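Side-chain contact in tRNA (guanosine(18)-2'-O)-methyltransferase (PDB 1ZJR), which methylates the 2'-hydroxyl of guanosine 18 in a subset of tRNAs, using S-adenosyl-L-methionine as methyl donor: residues I27-N32 with E81-P86. Numbering follows the deposited sequence.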
# COMPACT_ATOMS: atom_id res chain seq x y z
N ILE A 27 4.02 -2.32 -3.43
CA ILE A 27 2.93 -1.41 -3.80
C ILE A 27 1.60 -1.85 -3.21
O ILE A 27 1.34 -3.04 -3.08
CB ILE A 27 2.75 -1.36 -5.34
CG1 ILE A 27 4.11 -1.19 -6.03
CG2 ILE A 27 1.79 -0.24 -5.73
CD1 ILE A 27 4.83 0.09 -5.68
N VAL A 28 0.76 -0.88 -2.86
CA VAL A 28 -0.56 -1.20 -2.33
C VAL A 28 -1.62 -0.54 -3.22
O VAL A 28 -1.47 0.61 -3.64
CB VAL A 28 -0.75 -0.68 -0.88
CG1 VAL A 28 -2.19 -0.93 -0.43
CG2 VAL A 28 0.21 -1.39 0.06
N PHE A 29 -2.68 -1.28 -3.50
CA PHE A 29 -3.78 -0.78 -4.32
C PHE A 29 -5.05 -0.95 -3.50
O PHE A 29 -5.40 -2.08 -3.13
CB PHE A 29 -3.90 -1.59 -5.61
CG PHE A 29 -4.82 -0.97 -6.63
CD1 PHE A 29 -4.30 -0.33 -7.76
CD2 PHE A 29 -6.20 -1.00 -6.46
CE1 PHE A 29 -5.14 0.27 -8.69
CE2 PHE A 29 -7.06 -0.40 -7.39
CZ PHE A 29 -6.52 0.24 -8.51
N ALA A 30 -5.73 0.16 -3.20
CA ALA A 30 -6.96 0.14 -2.42
C ALA A 30 -8.12 0.13 -3.41
O ALA A 30 -8.37 1.11 -4.11
CB ALA A 30 -7.04 1.36 -1.52
N ASP A 31 -8.84 -0.98 -3.45
CA ASP A 31 -9.94 -1.14 -4.38
C ASP A 31 -11.28 -0.81 -3.75
O ASP A 31 -11.87 -1.64 -3.06
CB ASP A 31 -9.96 -2.56 -4.94
CG ASP A 31 -11.18 -2.82 -5.81
OD1 ASP A 31 -11.64 -1.87 -6.48
OD2 ASP A 31 -11.68 -3.96 -5.82
N ASN A 32 -11.75 0.41 -4.00
CA ASN A 32 -13.03 0.88 -3.51
C ASN A 32 -13.21 0.77 -2.00
O ASN A 32 -14.19 0.18 -1.52
CB ASN A 32 -14.16 0.13 -4.23
CG ASN A 32 -15.51 0.80 -4.07
OD1 ASN A 32 -15.59 1.99 -3.76
ND2 ASN A 32 -16.58 0.04 -4.30
N GLU A 81 -2.09 7.94 -5.45
CA GLU A 81 -2.56 8.21 -6.81
C GLU A 81 -3.89 7.55 -7.15
O GLU A 81 -4.05 6.33 -7.02
CB GLU A 81 -1.51 7.75 -7.82
CG GLU A 81 -1.80 8.11 -9.27
CD GLU A 81 -0.71 7.65 -10.21
OE1 GLU A 81 0.48 7.94 -9.93
OE2 GLU A 81 -1.02 7.01 -11.24
N LYS A 82 -4.84 8.36 -7.60
CA LYS A 82 -6.16 7.88 -7.98
C LYS A 82 -6.06 7.23 -9.36
O LYS A 82 -5.37 7.74 -10.25
CB LYS A 82 -7.15 9.06 -8.01
CG LYS A 82 -8.54 8.74 -8.56
CD LYS A 82 -9.44 9.97 -8.46
CE LYS A 82 -10.69 9.82 -9.31
NZ LYS A 82 -11.61 10.99 -9.17
N VAL A 83 -6.73 6.09 -9.53
CA VAL A 83 -6.73 5.35 -10.79
C VAL A 83 -8.17 5.23 -11.27
O VAL A 83 -9.07 5.06 -10.45
CB VAL A 83 -6.14 3.93 -10.58
CG1 VAL A 83 -6.39 3.06 -11.81
CG2 VAL A 83 -4.64 4.03 -10.30
N ASP A 84 -8.40 5.33 -12.58
CA ASP A 84 -9.75 5.24 -13.12
C ASP A 84 -10.08 3.85 -13.65
O ASP A 84 -11.24 3.51 -13.85
CB ASP A 84 -9.95 6.25 -14.26
CG ASP A 84 -9.86 7.68 -13.79
OD1 ASP A 84 -10.46 8.01 -12.75
OD2 ASP A 84 -9.18 8.48 -14.48
N ASN A 85 -9.04 3.05 -13.87
CA ASN A 85 -9.21 1.70 -14.39
C ASN A 85 -8.22 0.80 -13.67
O ASN A 85 -7.04 0.76 -14.02
CB ASN A 85 -8.94 1.71 -15.90
CG ASN A 85 -9.19 0.36 -16.55
OD1 ASN A 85 -9.19 0.26 -17.78
ND2 ASN A 85 -9.41 -0.67 -15.74
N PRO A 86 -8.69 0.05 -12.65
CA PRO A 86 -7.86 -0.86 -11.86
C PRO A 86 -7.09 -1.92 -12.64
O PRO A 86 -5.87 -2.04 -12.50
CB PRO A 86 -8.86 -1.50 -10.89
CG PRO A 86 -9.89 -0.43 -10.73
CD PRO A 86 -10.07 0.06 -12.15
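The benzyl group of F29 meets the side chains of V83 and P86 with the far end of its ring, and the whole contact is apolar. CG of F29 stands anti to the backbone N (chi1 -168°), a setting that carries the ring from the strand toward the turn formed by V83 to P86. CZ of F29 sits 3.8 Å from CB of P86, with CA of P86 as close and CG a little farther. At the neighbouring ring carbon, CE1 of F29 touches CG2 of V83 at 4.1 Å. Both partners approach the ring obliquely, and each side chain runs at about a right angle to that of F29. CG2 of V83, beside the backbone N, makes the closer approach of the two methyls; CG1 is only slightly farther off. F29 belongs to strand 26-31 of the parallel sheet in this SPOUT-superfamily methyltransferase; strand 51-57 separates it from the edge strand 79-82. The ring projects from one face of the sheet, and the chain leaving strand 79-82 folds back across that face, past strand 51-57, to bring V83 and P86 against it. N85 is the N-cap of helix 86-95, which P86 opens. L90 of that helix also touches F29, while Y57 and I136 pack on P86. With an alanine here instead of F29, V83 CG2 and the P86 ring would probably lose their shared apolar partner, and a gap would be likely to open between strand 26-31 and the start of helix 86-95. Two residues on from F29, D31 accepts a hydrogen bond at OD2 from the backbone N of S133.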